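Local coordinates for ATP synthase subunit s, mitochondrial (Bos taurus, PDB 3E3Z), which regulates mitochondrial ATP synthase, being necessary for its proton conduction and blocking a proton leak through an alternative exit pathway, at residues Gly22-Ala27 with Lys60-Ala65; Leu32-Met37 with Asp70-Ser75. The protein carries 1 engineered substitution. All blocks are in the same frame, centred on the assembly; numbering follows the deposited sequence.

Contact 1 of 2, residues Gly22-Ala27 with Lys60-Ala65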
ATOM      1  N   GLY A  22      13.610   5.938  12.033  1.00  7.76           N
ATOM      2  CA  GLY A  22      13.684   5.800  10.592  1.00  7.66           C
ATOM      3  C   GLY A  22      12.339   5.465   9.959  1.00  7.38           C
ATOM      4  O   GLY A  22      11.429   4.989  10.638  1.00  7.19           O
ATOM      5  N   PRO A  23      12.215   5.701   8.654  1.00  7.22           N
ATOM      6  CA  PRO A  23      10.955   5.510   7.952  1.00  7.07           C
ATOM      7  C   PRO A  23      10.429   4.074   7.995  1.00  6.83           C
ATOM      8  O   PRO A  23       9.232   3.847   8.204  1.00  6.19           O
ATOM      9  CB  PRO A  23      11.295   5.906   6.527  1.00  7.32           C
ATOM     10  CG  PRO A  23      12.394   6.865   6.667  1.00  8.13           C
ATOM     11  CD  PRO A  23      13.203   6.407   7.823  1.00  7.71           C
ATOM     12  N   ASP A  24      11.304   3.087   7.836  1.00  6.57           N
ATOM     13  CA  ASP A  24      10.800   1.690   7.729  1.00  6.18           C
ATOM     14  C   ASP A  24      10.184   1.233   9.031  1.00  5.92           C
ATOM     15  O   ASP A  24       9.154   0.593   9.055  1.00  6.07           O
ATOM     16  CB  ASP A  24      11.881   0.713   7.261  1.00  6.10           C
ATOM     17  CG  ASP A  24      12.217   0.881   5.810  1.00  6.38           C
ATOM     18  OD1 ASP A  24      11.690   0.113   4.975  1.00  5.95           O
ATOM     19  OD2 ASP A  24      13.025   1.782   5.520  1.00  6.80           O
ATOM     20  N   ARG A  25      10.846   1.552  10.136  1.00  6.09           N
ATOM     21  CA  ARG A  25      10.292   1.224  11.428  1.00  6.27           C
ATOM     22  C   ARG A  25       9.012   2.003  11.719  1.00  6.14           C
ATOM     23  O   ARG A  25       8.028   1.441  12.190  1.00  6.39           O
ATOM     24  CB  ARG A  25      11.321   1.448  12.525  1.00  6.58           C
ATOM     25  CG  ARG A  25      10.801   1.244  13.877  1.00  7.45           C
ATOM     26  CD  ARG A  25      10.169  -0.091  14.033  1.00  9.65           C
ATOM     27  NE  ARG A  25       9.923  -0.401  15.438  1.00 11.21           N
ATOM     28  CZ  ARG A  25      10.256  -1.551  15.993  1.00 12.51           C
ATOM     29  NH1 ARG A  25      10.836  -2.478  15.244  1.00 13.00           N
ATOM     30  NH2 ARG A  25      10.008  -1.773  17.284  1.00 12.49           N
ATOM     31  N   ALA A  26       9.028   3.301  11.458  1.00  6.09           N
ATOM     32  CA  ALA A  26       7.817   4.111  11.711  1.00  6.17           C
ATOM     33  C   ALA A  26       6.652   3.596  10.890  1.00  5.69           C
ATOM     34  O   ALA A  26       5.525   3.498  11.384  1.00  5.86           O
ATOM     35  CB  ALA A  26       8.064   5.621  11.446  1.00  6.13           C
ATOM     36  N   ALA A  27       6.922   3.270   9.631  1.00  5.47           N
ATOM     37  CA  ALA A  27       5.877   2.736   8.747  1.00  5.63           C
ATOM     38  C   ALA A  27       5.442   1.338   9.187  1.00  5.85           C
ATOM     39  O   ALA A  27       4.273   0.983   9.074  1.00  5.37           O
ATOM     40  CB  ALA A  27       6.359   2.709   7.256  1.00  5.54           C
ATOM     41  N   LYS A  60      17.853  -0.948  10.306  1.00 10.82           N
ATOM     42  CA  LYS A  60      18.433  -2.062   9.528  1.00  9.99           C
ATOM     43  C   LYS A  60      17.393  -2.783   8.657  1.00  8.91           C
ATOM     44  O   LYS A  60      17.640  -3.139   7.510  1.00  9.05           O
ATOM     45  CB  LYS A  60      19.056  -3.105  10.449  1.00 10.50           C
ATOM     46  CG  LYS A  60      19.444  -4.379   9.697  1.00 11.30           C
ATOM     47  CD  LYS A  60      19.103  -5.658  10.475  1.00 12.74           C
ATOM     48  CE  LYS A  60      19.811  -6.886   9.939  1.00 13.52           C
ATOM     49  NZ  LYS A  60      21.283  -6.715   9.887  1.00 14.79           N
ATOM     50  N   TYR A  61      16.227  -2.987   9.238  1.00  7.96           N
ATOM     51  CA  TYR A  61      15.130  -3.727   8.576  1.00  7.22           C
ATOM     52  C   TYR A  61      14.363  -2.837   7.612  1.00  6.72           C
ATOM     53  O   TYR A  61      13.907  -1.755   7.965  1.00  6.59           O
ATOM     54  CB  TYR A  61      14.204  -4.329   9.615  1.00  7.36           C
ATOM     55  CG  TYR A  61      14.941  -5.374  10.421  1.00  7.83           C
ATOM     56  CD1 TYR A  61      15.368  -6.537   9.808  1.00  9.08           C
ATOM     57  CD2 TYR A  61      15.257  -5.162  11.754  1.00  9.64           C
ATOM     58  CE1 TYR A  61      16.057  -7.508  10.512  1.00 10.49           C
ATOM     59  CE2 TYR A  61      15.954  -6.135  12.482  1.00 10.13           C
ATOM     60  CZ  TYR A  61      16.352  -7.293  11.840  1.00 10.59           C
ATOM     61  OH  TYR A  61      17.062  -8.270  12.523  1.00 12.53           O
ATOM     62  N   LYS A  62      14.258  -3.328   6.376  1.00  6.23           N
ATOM     63  CA  LYS A  62      13.647  -2.599   5.262  1.00  6.15           C
ATOM     64  C   LYS A  62      12.447  -3.355   4.722  1.00  6.01           C
ATOM     65  O   LYS A  62      12.535  -4.526   4.361  1.00  6.00           O
ATOM     66  CB  LYS A  62      14.646  -2.386   4.116  1.00  6.31           C
ATOM     67  CG  LYS A  62      15.983  -1.793   4.544  1.00  5.50           C
ATOM     68  CD  LYS A  62      15.895  -0.442   5.235  1.00  6.48           C
ATOM     69  CE  LYS A  62      17.309   0.091   5.545  1.00  6.47           C
ATOM     70  NZ  LYS A  62      17.273   1.401   6.228  1.00  7.01           N
ATOM     71  N   ILE A  63      11.318  -2.659   4.626  1.00  5.92           N
ATOM     72  CA  ILE A  63      10.091  -3.283   4.169  1.00  5.72           C
ATOM     73  C   ILE A  63      10.205  -3.642   2.700  1.00  5.66           C
ATOM     74  O   ILE A  63      10.537  -2.801   1.843  1.00  5.94           O
ATOM     75  CB  ILE A  63       8.831  -2.389   4.368  1.00  5.80           C
ATOM     76  CG1 ILE A  63       8.608  -2.079   5.845  1.00  5.91           C
ATOM     77  CG2 ILE A  63       7.574  -2.998   3.677  1.00  5.01           C
ATOM     78  CD1 ILE A  63       7.615  -0.895   6.080  1.00  5.72           C
ATOM     79  N   GLN A  64       9.963  -4.915   2.426  1.00  5.42           N
ATOM     80  CA  GLN A  64       9.911  -5.438   1.031  1.00  5.33           C
ATOM     81  C   GLN A  64       8.488  -5.638   0.553  1.00  5.24           C
ATOM     82  O   GLN A  64       8.174  -5.425  -0.618  1.00  5.37           O
ATOM     83  CB  GLN A  64      10.651  -6.782   0.900  1.00  5.56           C
ATOM     84  CG  GLN A  64      10.664  -7.315  -0.511  1.00  6.10           C
ATOM     85  CD  GLN A  64      11.624  -8.485  -0.736  1.00  7.34           C
ATOM     86  OE1 GLN A  64      11.954  -9.217   0.187  1.00  6.41           O
ATOM     87  NE2 GLN A  64      12.090  -8.644  -1.981  1.00  7.71           N
ATOM     88  N   ALA A  65       7.648  -6.104   1.460  1.00  5.10           N
ATOM     89  CA  ALA A  65       6.272  -6.465   1.157  1.00  4.64           C
ATOM     90  C   ALA A  65       5.320  -6.014   2.264  1.00  4.82           C
ATOM     91  O   ALA A  65       5.645  -6.009   3.452  1.00  4.81           O
ATOM     92  CB  ALA A  65       6.130  -8.005   0.897  1.00  4.68           C
TER
HETATM   93  O   HOH W   1      11.523  -0.119   2.178  1.00  5.63           O
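Asp24, in the first turn of helix 23-33, reaches across to the backbone of Tyr61, Lys62 and Ile63, where the chain runs into strand 63-69. Its CB sits against the carbonyl of Tyr61, 3.3 Å from Tyr61 O. With CG anti to the carbonyl carbon (chi1 -72°), the carboxylate is carried past this carbonyl, and CG comes level with the CA of Lys62. At the tip the two oxygens part company. OD1 accepts the backbone N-H of Ile63, Ile63 N to Asp24 OD1 being 2.8 Å and the N-H...O angle 164°; the donor comes from the anti side, 31° out of the carboxylate plane. Water 1 also donates to OD1 and, with its other hydrogen, to Ile63 O, so the single oxygen OD1 holds Ile63 N directly and Ile63 O through the water. OD2 instead lies against the aliphatic part of Lys62, whose side chain bends at chi2 and crosses the aspartate at about a right angle, with Lys62 CD 3.6 Å from Asp24 OD2. The ammonium stays 4.3 Å from this oxygen (Lys62 NZ to Asp24 OD2), near enough that it would probably favour the negative charge, though the pair is not a salt bridge, and hydrogen-bonds to Asp59 O. Beyond the carboxylate, the end of Ile63, its CD1, lies against the helix, near Asp24 O and 4.0 Å from the CB of Ala27. With an alanine in place of Asp24, Ile63 N and the water on Ile63 O would probably lose the oxygen that ties them to the helix. The arrangement is consistent with an N-terminal cap on a leucine-rich-repeat fold: the helix packs beside the sheet where LRR 1 passes into LRR 2.

Contact 2 of 2, residues Leu32-Met37 with Asp70-Ser75; sequences LRCGAM and DSCIMS. With MG (magnesium ion), chain B; PA0 (Phenylarsine oxide), chain D.
Cys34 O, just past the end of helix 23-33, takes two hydrogen bonds from Ser71 and Cys72. The backbone N-H of Cys72 arrives in the carbonyl plane, Cys72 N lying 2.9 Å from Cys34 O. The hydroxyl of Ser71 donates from above that plane, 50° out of it, with Ser71 OG to Cys34 O at 2.7 Å; the hydroxyl is brought there by OG standing anti to the serine's own backbone N (chi1 173°). Packing is closest beside this doubly bonded oxygen, where Cys34 CB touches Ile73 CG2 at 3.5 Å and Cys72 SG at 3.6 Å. The two cysteine sulfurs, Cys34 SG and Cys72 SG, are 3.8 Å apart and form no disulfide. Phenylarsine oxide is modelled beside Cys72, but its detailed geometry is doubtful.

The contact loosens at Gly35 and Asp70, whose carbonyls turn toward magnesium and water. Gly35, the positive-phi residue of the Schellman motif that ends the helix, binds the metal through its O at 2.2 Å; the magnesium's other ligands are Thr69 O and waters 2, 3 and 4. Water 2 also donates to Asp70 O, tying the second segment to the metal shell, while the Asp70 side chain, on the exposed side, leads away from the contact toward a long, weak ion pair with Lys94.

On the buried side, Cys34 rests on Phe10 of helix 2-11, and Ile73 fits between that helix at Asn11, helix 23-33 at Trp30 and Leu31, and strand 63-69 at Ala68.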
ATOM      1  N   LEU A  32       1.170  -2.133  11.285  1.00  5.68           N
ATOM      2  CA  LEU A  32       0.742  -3.135  12.220  1.00  5.62           C
ATOM      3  C   LEU A  32      -0.364  -2.575  13.165  1.00  5.48           C
ATOM      4  O   LEU A  32      -1.316  -3.272  13.494  1.00  5.28           O
ATOM      5  CB  LEU A  32       1.929  -3.712  13.021  1.00  5.81           C
ATOM      6  CG  LEU A  32       2.520  -4.949  12.327  1.00  6.07           C
ATOM      7  CD1 LEU A  32       3.170  -4.628  10.923  1.00  6.43           C
ATOM      8  CD2 LEU A  32       3.522  -5.628  13.268  1.00  7.83           C
ATOM      9  N   ARG A  33      -0.229  -1.328  13.597  1.00  5.76           N
ATOM     10  CA  ARG A  33      -1.240  -0.803  14.536  1.00  5.81           C
ATOM     11  C   ARG A  33      -2.590  -0.681  13.829  1.00  5.72           C
ATOM     12  O   ARG A  33      -3.638  -0.793  14.454  1.00  6.15           O
ATOM     13  CB  ARG A  33      -0.809   0.491  15.208  1.00  5.93           C
ATOM     14  CG  ARG A  33      -0.936   1.741  14.388  1.00  5.84           C
ATOM     15  CD  ARG A  33      -0.005   2.811  14.857  1.00  5.88           C
ATOM     16  NE  ARG A  33      -0.174   4.059  14.138  1.00  5.80           N
ATOM     17  CZ  ARG A  33       0.771   4.955  13.928  1.00  6.07           C
ATOM     18  NH1 ARG A  33       1.998   4.834  14.482  1.00  6.26           N
ATOM     19  NH2 ARG A  33       0.498   6.018  13.217  1.00  6.64           N
ATOM     20  N   CYS A  34      -2.551  -0.557  12.505  1.00  5.69           N
ATOM     21  CA  CYS A  34      -3.775  -0.469  11.670  1.00  5.81           C
ATOM     22  C   CYS A  34      -4.256  -1.799  11.059  1.00  5.79           C
ATOM     23  O   CYS A  34      -5.113  -1.858  10.162  1.00  6.10           O
ATOM     24  CB  CYS A  34      -3.534   0.519  10.539  1.00  5.65           C
ATOM     25  SG  CYS A  34      -3.360   2.275  11.043  1.00  6.18           S
ATOM     26  N   GLY A  35      -3.713  -2.878  11.562  1.00  6.03           N
ATOM     27  CA  GLY A  35      -4.168  -4.213  11.196  1.00  5.99           C
ATOM     28  C   GLY A  35      -3.592  -4.784   9.918  1.00  5.99           C
ATOM     29  O   GLY A  35      -4.161  -5.656   9.316  1.00  6.40           O
ATOM     30  N   ALA A  36      -2.470  -4.245   9.512  1.00  5.84           N
ATOM     31  CA  ALA A  36      -1.725  -4.749   8.362  1.00  5.74           C
ATOM     32  C   ALA A  36      -0.479  -5.536   8.830  1.00  5.78           C
ATOM     33  O   ALA A  36      -0.144  -5.592  10.023  1.00  6.06           O
ATOM     34  CB  ALA A  36      -1.309  -3.583   7.401  1.00  5.58           C
ATOM     35  N   MET A  37       0.191  -6.120   7.860  1.00  5.50           N
ATOM     36  CA  MET A  37       1.452  -6.873   8.091  1.00  5.70           C
ATOM     37  C   MET A  37       2.509  -6.413   7.101  1.00  5.51           C
ATOM     38  O   MET A  37       2.194  -5.975   5.998  1.00  5.34           O
ATOM     39  CB  MET A  37       1.229  -8.370   7.917  1.00  5.73           C
ATOM     40  CG  MET A  37       0.039  -8.909   8.702  1.00  5.89           C
ATOM     41  SD  MET A  37      -0.177 -10.679   8.421  1.00  7.10           S
ATOM     42  CE  MET A  37      -1.556 -11.023   9.514  1.00  7.38           C
ATOM     43  N   ASP A  70      -8.046  -6.348   5.942  1.00  5.80           N
ATOM     44  CA  ASP A  70      -8.934  -6.016   7.061  1.00  6.08           C
ATOM     45  C   ASP A  70      -8.267  -4.969   7.939  1.00  6.10           C
ATOM     46  O   ASP A  70      -8.185  -5.067   9.182  1.00  6.50           O
ATOM     47  CB  ASP A  70      -9.323  -7.278   7.833  1.00  6.28           C
ATOM     48  CG  ASP A  70     -10.427  -8.043   7.171  1.00  6.83           C
ATOM     49  OD1 ASP A  70     -11.447  -7.426   6.803  1.00  7.46           O
ATOM     50  OD2 ASP A  70     -10.291  -9.263   7.011  1.00  9.07           O
ATOM     51  N   SER A  71      -7.754  -3.949   7.246  1.00  6.02           N
ATOM     52  CA  SER A  71      -6.941  -2.894   7.828  1.00  5.74           C
ATOM     53  C   SER A  71      -7.627  -1.529   7.739  1.00  5.80           C
ATOM     54  O   SER A  71      -8.420  -1.273   6.838  1.00  5.92           O
ATOM     55  CB  SER A  71      -5.610  -2.825   7.073  1.00  5.84           C
ATOM     56  OG  SER A  71      -4.810  -1.746   7.452  1.00  6.24           O
ATOM     57  N   CYS A  72      -7.317  -0.681   8.705  1.00  5.65           N
ATOM     58  CA  CYS A  72      -7.879   0.691   8.751  1.00  5.87           C
ATOM     59  C   CYS A  72      -7.000   1.773   8.190  1.00  5.79           C
ATOM     60  O   CYS A  72      -7.254   2.958   8.403  1.00  6.07           O
ATOM     61  CB  CYS A  72      -8.303   1.090  10.166  1.00  5.79           C
ATOM     62  SG  CYS A  72      -6.989   1.233  11.313  1.00  7.46           S
ATOM     63  N   ILE A  73      -6.002   1.388   7.407  1.00  5.88           N
ATOM     64  CA  ILE A  73      -5.162   2.386   6.746  1.00  6.02           C
ATOM     65  C   ILE A  73      -5.977   3.240   5.781  1.00  6.16           C
ATOM     66  O   ILE A  73      -6.900   2.777   5.095  1.00  6.26           O
ATOM     67  CB  ILE A  73      -3.893   1.795   6.072  1.00  5.68           C
ATOM     68  CG1 ILE A  73      -4.244   0.787   4.982  1.00  6.09           C
ATOM     69  CG2 ILE A  73      -2.962   1.162   7.116  1.00  5.67           C
ATOM     70  CD1 ILE A  73      -3.027   0.254   4.238  1.00  6.35           C
ATOM     71  N   MET A  74      -5.635   4.527   5.746  1.00  6.25           N
ATOM     72  CA  MET A  74      -6.250   5.401   4.770  1.00  6.65           C
ATOM     73  C   MET A  74      -5.521   6.726   4.644  1.00  6.72           C
ATOM     74  O   MET A  74      -4.849   7.161   5.559  1.00  6.63           O
ATOM     75  CB  MET A  74      -7.708   5.644   5.167  1.00  7.20           C
ATOM     76  CG  MET A  74      -7.860   6.474   6.372  1.00  8.11           C
ATOM     77  SD  MET A  74      -9.569   6.968   6.752  1.00 11.24           S
ATOM     78  CE  MET A  74     -10.246   7.356   5.233  1.00  7.47           C
ATOM     79  N   SER A  75      -5.699   7.315   3.468  1.00  6.81           N
ATOM     80  CA  SER A  75      -5.334   8.709   3.131  1.00  7.07           C
ATOM     81  C   SER A  75      -3.987   9.116   3.683  1.00  7.07           C
ATOM     82  O   SER A  75      -2.966   8.598   3.254  1.00  6.74           O
ATOM     83  CB  SER A  75      -6.433   9.720   3.505  1.00  7.14           C
ATOM     84  OG  SER A  75      -6.665   9.828   4.906  1.00  7.65           O
TER
HETATM   85 MG    MG B 176      -4.870  -7.683   8.908  1.00  7.15          MG
HETATM   86 AS7  PA0 D 178      -7.757   0.186  13.221  1.00  8.91          AS
HETATM   87  C1  PA0 D 178      -8.802   1.053  13.417  1.00 13.16           C
HETATM   88  C2  PA0 D 178      -8.627   2.241  14.116  1.00 13.41           C
HETATM   89  C3  PA0 D 178      -9.691   3.112  14.294  1.00 14.05           C
HETATM   90  C4  PA0 D 178     -10.951   2.820  13.777  1.00 14.67           C
HETATM   91  C5  PA0 D 178     -11.145   1.631  13.080  1.00 14.17           C
HETATM   92  C6  PA0 D 178     -10.073   0.758  12.909  1.00 13.64           C
HETATM   93  O   HOH W   2      -6.777  -7.244  10.367  1.00  7.50           O
HETATM   94  O   HOH W   3      -5.686  -9.905   8.467  1.00  7.41           O
HETATM   95  O   HOH W   4      -3.623  -8.499  10.824  1.00  7.88           O

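How the contacts relate
Contacts 1 and 2 join the same two elements at successive levels: helix 23-33 of the N-terminal domain is held near its start in contact 1 and at its end in contact 2, while the partner segment enters strand 63-69 in contact 1 and lies beyond it, in the following loop, in contact 2. The segments alternate along the chain (22-27, 32-37, 60-65, 70-75). Their centres lie 15 Å apart and their nearest atoms about 4 Å, without touching. Contact 1 is away from the magnesium site. Contact 2 carries it, and there Gly35 from the N-terminal domain and Thr69 from LRR 2 share the ion, so the metal bridges the domain and the repeats.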